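Local atomic coordinates of decapping protein involved in mRNA degradation-Dcp1p (Saccharomyces cerevisiae, PDB entry 1Q67), a protein that works with its partner Dcp2 in the decapping complex that removes the 7-methylguanine cap from mRNA, committing the transcript to 5' to 3' decay. Residues 42-47 with 63-68; 138-143 with 155-160; 184-189 with 210-215. All blocks are in the same frame, centred on the assembly; numbering follows the deposited sequence.

Contact 1 of 3, residues 42-47 with 63-68; sequences PHASLY and GVLAIY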
ATOM      1  N   PRO B  42      -7.199   7.706  -6.409  1.00 37.57           N
ATOM      2  CA  PRO B  42      -6.093   6.933  -6.999  1.00 36.69           C
ATOM      3  C   PRO B  42      -5.258   6.022  -6.111  1.00 36.78           C
ATOM      4  O   PRO B  42      -4.964   4.881  -6.484  1.00 35.23           O
ATOM      5  CB  PRO B  42      -5.208   8.011  -7.645  1.00 37.85           C
ATOM      6  CG  PRO B  42      -6.116   9.201  -7.786  1.00 39.04           C
ATOM      7  CD  PRO B  42      -6.951   9.152  -6.550  1.00 36.34           C
ATOM      8  N   HIS B  43      -4.860   6.522  -4.948  1.00 36.83           N
ATOM      9  CA  HIS B  43      -3.996   5.747  -4.071  1.00 38.71           C
ATOM     10  C   HIS B  43      -4.439   5.679  -2.614  1.00 38.39           C
ATOM     11  O   HIS B  43      -4.529   6.702  -1.934  1.00 40.43           O
ATOM     12  CB  HIS B  43      -2.583   6.329  -4.152  1.00 40.46           C
ATOM     13  CG  HIS B  43      -2.138   6.618  -5.554  1.00 44.76           C
ATOM     14  ND1 HIS B  43      -1.831   5.622  -6.459  1.00 45.33           N
ATOM     15  CD2 HIS B  43      -2.014   7.788  -6.227  1.00 45.85           C
ATOM     16  CE1 HIS B  43      -1.539   6.166  -7.627  1.00 46.38           C
ATOM     17  NE2 HIS B  43      -1.643   7.478  -7.515  1.00 47.99           N
ATOM     18  N   ALA B  44      -4.699   4.467  -2.141  1.00 35.17           N
ATOM     19  CA  ALA B  44      -5.123   4.241  -0.765  1.00 34.84           C
ATOM     20  C   ALA B  44      -4.503   2.940  -0.290  1.00 32.71           C
ATOM     21  O   ALA B  44      -4.460   1.965  -1.032  1.00 34.17           O
ATOM     22  CB  ALA B  44      -6.640   4.161  -0.686  1.00 32.07           C
ATOM     23  N   SER B  45      -4.020   2.928   0.944  1.00 31.91           N
ATOM     24  CA  SER B  45      -3.390   1.738   1.498  1.00 32.48           C
ATOM     25  C   SER B  45      -4.179   1.292   2.733  1.00 32.99           C
ATOM     26  O   SER B  45      -4.547   2.113   3.575  1.00 32.59           O
ATOM     27  CB  SER B  45      -1.930   2.047   1.856  1.00 30.08           C
ATOM     28  OG  SER B  45      -1.253   0.867   2.243  1.00 35.46           O
ATOM     29  N   LEU B  46      -4.418  -0.010   2.837  1.00 33.03           N
ATOM     30  CA  LEU B  46      -5.214  -0.575   3.918  1.00 33.69           C
ATOM     31  C   LEU B  46      -4.465  -1.197   5.107  1.00 33.88           C
ATOM     32  O   LEU B  46      -3.518  -1.969   4.936  1.00 32.76           O
ATOM     33  CB  LEU B  46      -6.170  -1.627   3.330  1.00 31.94           C
ATOM     34  CG  LEU B  46      -7.257  -2.156   4.269  1.00 31.50           C
ATOM     35  CD1 LEU B  46      -8.254  -1.025   4.553  1.00 30.66           C
ATOM     36  CD2 LEU B  46      -7.976  -3.332   3.642  1.00 30.44           C
ATOM     37  N   TYR B  47      -4.917  -0.850   6.312  1.00 33.52           N
ATOM     38  CA  TYR B  47      -4.361  -1.382   7.553  1.00 34.01           C
ATOM     39  C   TYR B  47      -5.518  -1.854   8.426  1.00 34.87           C
ATOM     40  O   TYR B  47      -6.648  -1.388   8.286  1.00 32.76           O
ATOM     41  CB  TYR B  47      -3.602  -0.320   8.351  1.00 33.63           C
ATOM     42  CG  TYR B  47      -2.398   0.276   7.673  1.00 35.82           C
ATOM     43  CD1 TYR B  47      -2.542   1.222   6.658  1.00 34.88           C
ATOM     44  CD2 TYR B  47      -1.109  -0.082   8.067  1.00 34.64           C
ATOM     45  CE1 TYR B  47      -1.432   1.801   6.058  1.00 35.80           C
ATOM     46  CE2 TYR B  47       0.006   0.492   7.474  1.00 35.73           C
ATOM     47  CZ  TYR B  47      -0.161   1.431   6.473  1.00 37.07           C
ATOM     48  OH  TYR B  47       0.943   2.019   5.897  1.00 40.07           O
ATOM     49  N   GLY B  63      -4.189   0.660  -3.609  1.00 31.53           N
ATOM     50  CA  GLY B  63      -4.569   0.926  -4.980  1.00 31.60           C
ATOM     51  C   GLY B  63      -5.739   1.880  -5.060  1.00 31.89           C
ATOM     52  O   GLY B  63      -5.894   2.752  -4.207  1.00 32.77           O
ATOM     53  N   VAL B  64      -6.565   1.716  -6.085  1.00 32.71           N
ATOM     54  CA  VAL B  64      -7.719   2.575  -6.267  1.00 34.07           C
ATOM     55  C   VAL B  64      -8.811   2.240  -5.250  1.00 34.54           C
ATOM     56  O   VAL B  64      -9.185   1.074  -5.077  1.00 33.42           O
ATOM     57  CB  VAL B  64      -8.297   2.443  -7.690  1.00 34.08           C
ATOM     58  CG1 VAL B  64      -9.470   3.396  -7.856  1.00 34.14           C
ATOM     59  CG2 VAL B  64      -7.224   2.767  -8.724  1.00 34.78           C
ATOM     60  N   LEU B  65      -9.309   3.274  -4.581  1.00 34.13           N
ATOM     61  CA  LEU B  65     -10.355   3.122  -3.584  1.00 35.25           C
ATOM     62  C   LEU B  65     -11.623   3.758  -4.126  1.00 34.67           C
ATOM     63  O   LEU B  65     -11.605   4.904  -4.570  1.00 35.08           O
ATOM     64  CB  LEU B  65      -9.946   3.808  -2.274  1.00 38.23           C
ATOM     65  CG  LEU B  65     -11.022   4.100  -1.211  1.00 39.11           C
ATOM     66  CD1 LEU B  65     -11.636   2.813  -0.699  1.00 38.65           C
ATOM     67  CD2 LEU B  65     -10.380   4.859  -0.061  1.00 37.33           C
ATOM     68  N   ALA B  66     -12.721   3.012  -4.108  1.00 31.52           N
ATOM     69  CA  ALA B  66     -13.981   3.550  -4.591  1.00 31.96           C
ATOM     70  C   ALA B  66     -15.120   3.217  -3.641  1.00 32.27           C
ATOM     71  O   ALA B  66     -15.098   2.184  -2.972  1.00 31.66           O
ATOM     72  CB  ALA B  66     -14.303   2.996  -5.982  1.00 30.53           C
ATOM     73  N   ILE B  67     -16.102   4.113  -3.590  1.00 31.74           N
ATOM     74  CA  ILE B  67     -17.299   3.939  -2.784  1.00 32.35           C
ATOM     75  C   ILE B  67     -18.429   4.081  -3.788  1.00 32.74           C
ATOM     76  O   ILE B  67     -18.477   5.039  -4.562  1.00 34.20           O
ATOM     77  CB  ILE B  67     -17.405   4.997  -1.691  1.00 33.02           C
ATOM     78  CG1 ILE B  67     -16.311   4.736  -0.655  1.00 31.64           C
ATOM     79  CG2 ILE B  67     -18.790   4.946  -1.038  1.00 30.24           C
ATOM     80  CD1 ILE B  67     -16.147   5.836   0.326  1.00 37.93           C
ATOM     81  N   TYR B  68     -19.336   3.119  -3.789  1.00 31.51           N
ATOM     82  CA  TYR B  68     -20.398   3.142  -4.772  1.00 31.17           C
ATOM     83  C   TYR B  68     -21.731   2.665  -4.220  1.00 31.87           C
ATOM     84  O   TYR B  68     -21.789   1.974  -3.205  1.00 32.10           O
ATOM     85  CB  TYR B  68     -19.978   2.253  -5.943  1.00 29.10           C
ATOM     86  CG  TYR B  68     -19.631   0.855  -5.494  1.00 29.73           C
ATOM     87  CD1 TYR B  68     -20.575  -0.168  -5.552  1.00 31.32           C
ATOM     88  CD2 TYR B  68     -18.365   0.556  -4.986  1.00 31.07           C
ATOM     89  CE1 TYR B  68     -20.270  -1.452  -5.129  1.00 29.71           C
ATOM     90  CE2 TYR B  68     -18.050  -0.735  -4.546  1.00 29.92           C
ATOM     91  CZ  TYR B  68     -19.015  -1.732  -4.630  1.00 31.35           C
ATOM     92  OH  TYR B  68     -18.730  -3.020  -4.230  1.00 34.01           O
TER

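Contact 2 of 3, residues 138-143 with 155-160; sequences YNYGLI and MGIVPN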
ATOM      1  N   TYR B 138     -26.790  -4.329   2.142  1.00 44.89           N
ATOM      2  CA  TYR B 138     -25.660  -3.476   1.800  1.00 42.21           C
ATOM      3  C   TYR B 138     -25.976  -2.528   0.656  1.00 40.16           C
ATOM      4  O   TYR B 138     -25.722  -2.828  -0.511  1.00 39.51           O
ATOM      5  CB  TYR B 138     -24.436  -4.324   1.466  1.00 43.53           C
ATOM      6  CG  TYR B 138     -24.038  -5.245   2.593  1.00 46.42           C
ATOM      7  CD1 TYR B 138     -24.636  -6.497   2.742  1.00 49.74           C
ATOM      8  CD2 TYR B 138     -23.088  -4.856   3.532  1.00 47.19           C
ATOM      9  CE1 TYR B 138     -24.290  -7.343   3.805  1.00 51.80           C
ATOM     10  CE2 TYR B 138     -22.735  -5.688   4.593  1.00 50.03           C
ATOM     11  CZ  TYR B 138     -23.339  -6.928   4.724  1.00 52.37           C
ATOM     12  OH  TYR B 138     -22.987  -7.754   5.773  1.00 56.00           O
ATOM     13  N   ASN B 139     -26.534  -1.376   1.012  1.00 38.34           N
ATOM     14  CA  ASN B 139     -26.903  -0.337   0.053  1.00 36.90           C
ATOM     15  C   ASN B 139     -25.691   0.271  -0.651  1.00 36.07           C
ATOM     16  O   ASN B 139     -25.791   0.740  -1.783  1.00 34.01           O
ATOM     17  CB  ASN B 139     -27.663   0.785   0.773  1.00 38.31           C
ATOM     18  CG  ASN B 139     -29.021   0.337   1.285  1.00 39.80           C
ATOM     19  OD1 ASN B 139     -29.971   0.183   0.516  1.00 42.49           O
ATOM     20  ND2 ASN B 139     -29.116   0.118   2.586  1.00 41.45           N
ATOM     21  N   TYR B 140     -24.551   0.278   0.033  1.00 35.67           N
ATOM     22  CA  TYR B 140     -23.341   0.861  -0.527  1.00 35.19           C
ATOM     23  C   TYR B 140     -22.169  -0.070  -0.320  1.00 34.54           C
ATOM     24  O   TYR B 140     -22.211  -0.969   0.521  1.00 35.84           O
ATOM     25  CB  TYR B 140     -23.040   2.208   0.134  1.00 34.61           C
ATOM     26  CG  TYR B 140     -24.274   3.042   0.367  1.00 33.35           C
ATOM     27  CD1 TYR B 140     -24.765   3.257   1.662  1.00 34.79           C
ATOM     28  CD2 TYR B 140     -24.973   3.592  -0.702  1.00 34.01           C
ATOM     29  CE1 TYR B 140     -25.926   3.998   1.880  1.00 32.91           C
ATOM     30  CE2 TYR B 140     -26.131   4.331  -0.499  1.00 33.97           C
ATOM     31  CZ  TYR B 140     -26.603   4.532   0.790  1.00 35.38           C
ATOM     32  OH  TYR B 140     -27.751   5.268   0.976  1.00 38.27           O
ATOM     33  N   GLY B 141     -21.127   0.139  -1.111  1.00 33.57           N
ATOM     34  CA  GLY B 141     -19.956  -0.696  -0.995  1.00 30.38           C
ATOM     35  C   GLY B 141     -18.689   0.110  -1.122  1.00 30.61           C
ATOM     36  O   GLY B 141     -18.665   1.195  -1.702  1.00 30.68           O
ATOM     37  N   LEU B 142     -17.627  -0.424  -0.544  1.00 31.39           N
ATOM     38  CA  LEU B 142     -16.321   0.204  -0.617  1.00 31.88           C
ATOM     39  C   LEU B 142     -15.404  -0.877  -1.184  1.00 32.25           C
ATOM     40  O   LEU B 142     -15.520  -2.057  -0.834  1.00 31.06           O
ATOM     41  CB  LEU B 142     -15.855   0.646   0.775  1.00 30.85           C
ATOM     42  CG  LEU B 142     -14.416   1.147   0.931  1.00 34.53           C
ATOM     43  CD1 LEU B 142     -14.315   2.084   2.135  1.00 33.43           C
ATOM     44  CD2 LEU B 142     -13.479  -0.049   1.103  1.00 33.01           C
ATOM     45  N   ILE B 143     -14.514  -0.479  -2.081  1.00 32.67           N
ATOM     46  CA  ILE B 143     -13.596  -1.436  -2.664  1.00 32.52           C
ATOM     47  C   ILE B 143     -12.237  -0.808  -2.945  1.00 31.48           C
ATOM     48  O   ILE B 143     -12.136   0.365  -3.277  1.00 32.08           O
ATOM     49  CB  ILE B 143     -14.193  -2.029  -3.971  1.00 31.89           C
ATOM     50  CG1 ILE B 143     -13.339  -3.195  -4.459  1.00 31.57           C
ATOM     51  CG2 ILE B 143     -14.323  -0.941  -5.038  1.00 28.45           C
ATOM     52  CD1 ILE B 143     -13.936  -3.911  -5.662  1.00 33.36           C
ATOM     53  N   MET B 155     -15.761  -4.131   1.244  1.00 39.89           N
ATOM     54  CA  MET B 155     -16.448  -3.860   2.505  1.00 40.24           C
ATOM     55  C   MET B 155     -17.832  -3.289   2.204  1.00 38.33           C
ATOM     56  O   MET B 155     -17.967  -2.347   1.418  1.00 37.50           O
ATOM     57  CB  MET B 155     -15.669  -2.856   3.361  1.00 41.20           C
ATOM     58  CG  MET B 155     -16.304  -2.635   4.728  1.00 45.87           C
ATOM     59  SD  MET B 155     -15.572  -1.303   5.718  1.00 52.17           S
ATOM     60  CE  MET B 155     -14.039  -2.081   6.233  1.00 51.53           C
ATOM     61  N   GLY B 156     -18.859  -3.862   2.823  1.00 37.19           N
ATOM     62  CA  GLY B 156     -20.211  -3.372   2.602  1.00 35.67           C
ATOM     63  C   GLY B 156     -20.548  -2.240   3.554  1.00 34.79           C
ATOM     64  O   GLY B 156     -20.047  -2.203   4.675  1.00 34.64           O
ATOM     65  N   ILE B 157     -21.372  -1.297   3.117  1.00 35.51           N
ATOM     66  CA  ILE B 157     -21.753  -0.186   3.988  1.00 36.07           C
ATOM     67  C   ILE B 157     -23.269  -0.183   4.214  1.00 36.91           C
ATOM     68  O   ILE B 157     -24.047  -0.063   3.265  1.00 37.94           O
ATOM     69  CB  ILE B 157     -21.329   1.155   3.391  1.00 36.31           C
ATOM     70  CG1 ILE B 157     -19.815   1.164   3.149  1.00 37.48           C
ATOM     71  CG2 ILE B 157     -21.698   2.283   4.339  1.00 36.32           C
ATOM     72  CD1 ILE B 157     -19.314   2.439   2.459  1.00 35.33           C
ATOM     73  N   VAL B 158     -23.681  -0.323   5.472  1.00 36.96           N
ATOM     74  CA  VAL B 158     -25.110  -0.356   5.823  1.00 36.27           C
ATOM     75  C   VAL B 158     -25.502   0.833   6.687  1.00 34.68           C
ATOM     76  O   VAL B 158     -24.865   1.112   7.693  1.00 35.82           O
ATOM     77  CB  VAL B 158     -25.460  -1.645   6.601  1.00 37.53           C
ATOM     78  CG1 VAL B 158     -26.957  -1.685   6.917  1.00 36.38           C
ATOM     79  CG2 VAL B 158     -25.047  -2.873   5.790  1.00 37.07           C
ATOM     80  N   PRO B 159     -26.556   1.556   6.298  1.00 34.45           N
ATOM     81  CA  PRO B 159     -26.999   2.718   7.082  1.00 34.80           C
ATOM     82  C   PRO B 159     -27.368   2.339   8.523  1.00 35.81           C
ATOM     83  O   PRO B 159     -27.886   1.250   8.770  1.00 34.37           O
ATOM     84  CB  PRO B 159     -28.222   3.221   6.308  1.00 35.78           C
ATOM     85  CG  PRO B 159     -27.952   2.774   4.891  1.00 36.32           C
ATOM     86  CD  PRO B 159     -27.367   1.391   5.077  1.00 34.85           C
ATOM     87  N   ASN B 160     -27.100   3.241   9.465  1.00 37.46           N
ATOM     88  CA  ASN B 160     -27.428   3.005  10.865  1.00 38.60           C
ATOM     89  C   ASN B 160     -28.916   2.688  11.055  1.00 38.27           C
ATOM     90  O   ASN B 160     -29.272   1.821  11.850  1.00 37.70           O
ATOM     91  CB  ASN B 160     -27.081   4.228  11.721  1.00 39.21           C
ATOM     92  CG  ASN B 160     -25.605   4.548  11.712  1.00 42.15           C
ATOM     93  OD1 ASN B 160     -24.769   3.678  11.462  1.00 41.38           O
ATOM     94  ND2 ASN B 160     -25.270   5.805  12.004  1.00 42.49           N
TER

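Contact 3 of 3, residues 184-189 with 210-215; sequences VEVKDE and DRQNIY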
ATOM      1  N   VAL B 184     -17.053   6.030  11.313  1.00 38.38           N
ATOM      2  CA  VAL B 184     -15.947   6.606  10.565  1.00 39.96           C
ATOM      3  C   VAL B 184     -15.407   7.847  11.245  1.00 40.88           C
ATOM      4  O   VAL B 184     -16.153   8.613  11.845  1.00 41.00           O
ATOM      5  CB  VAL B 184     -16.345   6.998   9.117  1.00 40.69           C
ATOM      6  CG1 VAL B 184     -16.662   5.754   8.325  1.00 45.00           C
ATOM      7  CG2 VAL B 184     -17.549   7.954   9.125  1.00 38.89           C
ATOM      8  N   GLU B 185     -14.098   8.037  11.134  1.00 42.48           N
ATOM      9  CA  GLU B 185     -13.432   9.189  11.711  1.00 45.11           C
ATOM     10  C   GLU B 185     -12.122   9.406  10.977  1.00 45.21           C
ATOM     11  O   GLU B 185     -11.623   8.522  10.283  1.00 44.18           O
ATOM     12  CB  GLU B 185     -13.132   8.956  13.193  1.00 47.38           C
ATOM     13  CG  GLU B 185     -12.031   7.943  13.440  1.00 54.40           C
ATOM     14  CD  GLU B 185     -11.748   7.719  14.914  1.00 58.92           C
ATOM     15  OE1 GLU B 185     -11.462   8.709  15.628  1.00 62.25           O
ATOM     16  OE2 GLU B 185     -11.807   6.550  15.362  1.00 60.84           O
ATOM     17  N   VAL B 186     -11.575  10.600  11.130  1.00 46.05           N
ATOM     18  CA  VAL B 186     -10.309  10.926  10.525  1.00 46.88           C
ATOM     19  C   VAL B 186      -9.361  11.194  11.678  1.00 48.29           C
ATOM     20  O   VAL B 186      -9.618  12.054  12.517  1.00 48.03           O
ATOM     21  CB  VAL B 186     -10.402  12.177   9.645  1.00 47.31           C
ATOM     22  CG1 VAL B 186      -9.012  12.570   9.162  1.00 47.89           C
ATOM     23  CG2 VAL B 186     -11.308  11.908   8.461  1.00 46.95           C
ATOM     24  N   LYS B 187      -8.275  10.435  11.730  1.00 50.93           N
ATOM     25  CA  LYS B 187      -7.287  10.607  12.781  1.00 52.94           C
ATOM     26  C   LYS B 187      -5.950  10.855  12.107  1.00 52.87           C
ATOM     27  O   LYS B 187      -5.311   9.937  11.582  1.00 51.62           O
ATOM     28  CB  LYS B 187      -7.234   9.364  13.666  1.00 53.87           C
ATOM     29  CG  LYS B 187      -6.627   9.611  15.035  1.00 56.67           C
ATOM     30  CD  LYS B 187      -7.095   8.555  16.028  1.00 58.84           C
ATOM     31  CE  LYS B 187      -8.611   8.590  16.196  1.00 58.81           C
ATOM     32  NZ  LYS B 187      -9.111   7.497  17.085  1.00 61.53           N
ATOM     33  N   ASP B 188      -5.550  12.119  12.116  1.00 55.01           N
ATOM     34  CA  ASP B 188      -4.311  12.558  11.496  1.00 57.30           C
ATOM     35  C   ASP B 188      -4.325  12.232  10.002  1.00 56.72           C
ATOM     36  O   ASP B 188      -5.051  12.866   9.236  1.00 56.96           O
ATOM     37  CB  ASP B 188      -3.098  11.906  12.174  1.00 60.07           C
ATOM     38  CG  ASP B 188      -1.795  12.636  11.865  1.00 64.67           C
ATOM     39  OD1 ASP B 188      -1.692  13.844  12.188  1.00 64.70           O
ATOM     40  OD2 ASP B 188      -0.874  12.005  11.299  1.00 68.41           O
ATOM     41  N   GLU B 189      -3.550  11.235   9.592  1.00 55.67           N
ATOM     42  CA  GLU B 189      -3.473  10.872   8.178  1.00 55.48           C
ATOM     43  C   GLU B 189      -4.399   9.730   7.756  1.00 52.66           C
ATOM     44  O   GLU B 189      -4.583   9.486   6.565  1.00 53.16           O
ATOM     45  CB  GLU B 189      -2.031  10.494   7.824  1.00 59.42           C
ATOM     46  CG  GLU B 189      -0.987  11.513   8.260  1.00 63.55           C
ATOM     47  CD  GLU B 189       0.423  10.951   8.213  1.00 67.22           C
ATOM     48  OE1 GLU B 189       0.901  10.623   7.103  1.00 68.56           O
ATOM     49  OE2 GLU B 189       1.052  10.829   9.291  1.00 68.59           O
ATOM     50  N   ASP B 210      -8.853  14.300  -0.248  1.00 47.22           N
ATOM     51  CA  ASP B 210      -9.777  13.178  -0.371  1.00 46.30           C
ATOM     52  C   ASP B 210     -10.096  12.494   0.953  1.00 44.97           C
ATOM     53  O   ASP B 210     -11.091  11.776   1.058  1.00 44.53           O
ATOM     54  CB  ASP B 210      -9.245  12.143  -1.362  1.00 46.77           C
ATOM     55  CG  ASP B 210      -9.519  12.530  -2.796  1.00 48.36           C
ATOM     56  OD1 ASP B 210     -10.395  13.396  -3.012  1.00 49.59           O
ATOM     57  OD2 ASP B 210      -8.879  11.962  -3.707  1.00 48.67           O
ATOM     58  N   ARG B 211      -9.260  12.716   1.960  1.00 43.74           N
ATOM     59  CA  ARG B 211      -9.481  12.103   3.264  1.00 44.48           C
ATOM     60  C   ARG B 211     -10.740  12.668   3.910  1.00 42.79           C
ATOM     61  O   ARG B 211     -11.579  11.924   4.417  1.00 40.75           O
ATOM     62  CB  ARG B 211      -8.282  12.347   4.177  1.00 46.08           C
ATOM     63  CG  ARG B 211      -6.998  11.742   3.652  1.00 49.14           C
ATOM     64  CD  ARG B 211      -5.793  12.224   4.438  1.00 50.20           C
ATOM     65  NE  ARG B 211      -4.556  11.886   3.744  1.00 51.56           N
ATOM     66  CZ  ARG B 211      -3.363  12.371   4.066  1.00 51.25           C
ATOM     67  NH1 ARG B 211      -3.241  13.221   5.077  1.00 50.25           N
ATOM     68  NH2 ARG B 211      -2.296  12.008   3.373  1.00 52.15           N
ATOM     69  N   GLN B 212     -10.869  13.988   3.873  1.00 42.11           N
ATOM     70  CA  GLN B 212     -12.022  14.656   4.455  1.00 43.26           C
ATOM     71  C   GLN B 212     -13.279  14.348   3.643  1.00 42.33           C
ATOM     72  O   GLN B 212     -14.358  14.142   4.201  1.00 42.35           O
ATOM     73  CB  GLN B 212     -11.783  16.168   4.500  1.00 45.37           C
ATOM     74  CG  GLN B 212     -12.496  16.850   5.643  1.00 50.72           C
ATOM     75  CD  GLN B 212     -12.000  16.367   6.999  1.00 51.78           C
ATOM     76  OE1 GLN B 212     -12.742  16.361   7.978  1.00 53.36           O
ATOM     77  NE2 GLN B 212     -10.738  15.969   7.059  1.00 52.97           N
ATOM     78  N   ASN B 213     -13.140  14.307   2.323  1.00 41.35           N
ATOM     79  CA  ASN B 213     -14.275  14.015   1.459  1.00 41.31           C
ATOM     80  C   ASN B 213     -14.819  12.597   1.616  1.00 40.79           C
ATOM     81  O   ASN B 213     -16.027  12.389   1.540  1.00 41.15           O
ATOM     82  CB  ASN B 213     -13.900  14.264  -0.002  1.00 45.68           C
ATOM     83  CG  ASN B 213     -13.750  15.737  -0.314  1.00 49.48           C
ATOM     84  OD1 ASN B 213     -13.097  16.475   0.426  1.00 54.98           O
ATOM     85  ND2 ASN B 213     -14.352  16.177  -1.412  1.00 53.39           N
ATOM     86  N   ILE B 214     -13.943  11.616   1.825  1.00 38.56           N
ATOM     87  CA  ILE B 214     -14.411  10.246   1.977  1.00 38.12           C
ATOM     88  C   ILE B 214     -15.079  10.122   3.350  1.00 37.23           C
ATOM     89  O   ILE B 214     -16.089   9.442   3.507  1.00 33.87           O
ATOM     90  CB  ILE B 214     -13.246   9.218   1.842  1.00 37.96           C
ATOM     91  CG1 ILE B 214     -13.820   7.845   1.496  1.00 43.11           C
ATOM     92  CG2 ILE B 214     -12.476   9.086   3.151  1.00 39.12           C
ATOM     93  CD1 ILE B 214     -12.777   6.747   1.350  1.00 45.79           C
ATOM     94  N   TYR B 215     -14.509  10.803   4.338  1.00 37.48           N
ATOM     95  CA  TYR B 215     -15.053  10.796   5.686  1.00 38.73           C
ATOM     96  C   TYR B 215     -16.474  11.370   5.664  1.00 38.58           C
ATOM     97  O   TYR B 215     -17.392  10.825   6.277  1.00 36.58           O
ATOM     98  CB  TYR B 215     -14.165  11.644   6.607  1.00 40.26           C
ATOM     99  CG  TYR B 215     -14.857  12.071   7.881  1.00 42.95           C
ATOM    100  CD1 TYR B 215     -15.184  11.144   8.869  1.00 42.09           C
ATOM    101  CD2 TYR B 215     -15.243  13.396   8.066  1.00 45.16           C
ATOM    102  CE1 TYR B 215     -15.886  11.526  10.008  1.00 44.39           C
ATOM    103  CE2 TYR B 215     -15.947  13.790   9.198  1.00 46.36           C
ATOM    104  CZ  TYR B 215     -16.268  12.852  10.163  1.00 46.09           C
ATOM    105  OH  TYR B 215     -17.004  13.240  11.258  1.00 47.63           O
TER

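Contact 1 of 3, residues 42-47 with 63-68
His43 touches Gly63 O through a CA-H...O contact, and one face of its imidazole is covered by Pro42 CB, 3.4 Å above the plane and displaced toward the rim. The ring also meets Trp204 and His206 of the second subunit, so this corner lies at the dimer interface. The fold is a beta sandwich of the PH clan, and strands 43-50 and 64-70 belong to its two different sheets. Segments 42-47 and 63-68 meet through one antiparallel hydrogen-bonded pair, Ala44 with Gly63. Both bonds lie in their carbonyl planes, Ala44 N to Gly63 O at 2.9 Å and Gly63 N to Ala44 O at 2.9 Å; the second is the straighter at hydrogen, 153° against 134°. Gly63 sits where the chain turns, and a side chain there would jam against the carbonyl oxygen of the preceding residue. Beside the pair, Leu65 CG stands anti to its backbone N (chi1 164°), and Ala44 CB touches Leu65 CB at 3.7 Å and Leu65 CD2 at 3.9 Å. Ile203 packs on both residues and Ile214 of helix 208-223 on Leu65. Pro42 O accepts a hydrogen bond from Arg147 NE, and it receives a CA-H...O contact from Val64 CA at 3.6 Å, with Val64 CG2 at 3.8 Å from the same oxygen.

Contact 2 of 3, residues 138-143 with 155-160
Tyr140 and Ile157 press together CB to CB at 3.8 Å, their side chains crossing at about a right angle. Chi1 of -40° sets Tyr140 CG beside its own backbone N, anti to the carbonyl carbon, and farther out along the ring CE1 meets Pro159 CG at 3.8 Å. One face of this ring is covered by Asn139 CB, which stands over its centre. Leu142 continues the same face of the sheet: its CB lies near Ile157 CD1 and its CD2 near Met155 CB, with Ile193 of strand 190-194 packing on both Leu142 and Met155. Leu221 and Leu222 of the helix 208-223 cover Tyr140 and Ile157, respectively. The frame is an antiparallel beta hairpin, strands 140-146 and 152-157, which forms one end of the four-stranded sheet of the sandwich. Two hydrogen-bonded pairs tie it: Ile157 N reaches Tyr140 O at 2.7 Å from 43° out of the carbonyl plane, whereas Leu142 N meets Met155 O at 2.8 Å nearly along the C=O axis. The longer bond from Tyr140 N to Ile157 O and that from Met155 N to Leu142 O complete the pairs. Between them Gly141 faces Gly156. A beta carbon on Gly156 would collide with the ring of Tyr138, whose CD2 lies 3.4 Å from Gly156 CA. That ring turns its edge to Ile157 N and touches Val158 CG2 through CD2 at 3.6 Å. Among the polar groups, Asn139 ND2 packs against Pro159 CD at 3.3 Å, Tyr140 OH is hydrogen-bonded to Lys227 N, and Tyr138 O accepts a bond from Arg70 NH1.

Contact 3 of 3, residues 184-189 with 210-215
Chi1 of 161° puts Tyr215 CG anti to its backbone N, and at Val186 CG2 stands anti to the carbonyl carbon; the two side chains meet with Val186 CG2 3.4 Å from Tyr215 CB. Farther along the ring, CE1 approaches Val184 O at 3.5 Å, the carbonyl lying at the ring's edge near its plane, while Val184 CG2 touches CD1 at 4.0 Å. The C-terminal helix 208-223 covers one open end of the PH-like sandwich and touches strands of both sheets; here it meets strand 183-187, outermost in the five-stranded sheet. The axes of 184-187 and 210-215 come within 8.6 Å and run nearly antiparallel (162°). Ile214, one residue before Tyr215, packs on Leu65 and Ile205. Beyond the strand the chain turns at Asp188, and Glu189 O stands 3.6 Å above the guanidinium plane of Arg211, offset toward the rim. Arg211 NE donates to Ile205 O, which fixes the extended side chain beside Trp204. An alanine in place of Arg211 would probably leave Ile205 O without this donor and open a gap under the Glu189 backbone. Arg211 NH1 lies 4.1 Å from Glu189 CB.

Overall arrangement
Contact 2 is buried, its centre about 5 Å from the centre of the chain; contact 1 is partly buried at a corner of the sandwich, and contact 3 lies at the surface. Contacts 1 and 2 share the four-stranded sheet, where the neighbouring strands 64-70 and 140-146 put Tyr68 O 2.9 Å from Gly141 N. Contacts 1 and 3 join through the helix, with Ile67 CD1 3.3 Å from Ile214 CG1. Contacts 2 and 3 do not touch. Backbone pairing extends over two hydrogen-bonded pairs in the hairpin and one at the corner; no hydrogen bond joins 184-189 to 210-215, where apolar packing accompanies a guanidinium with a backbone carbonyl oxygen over one face.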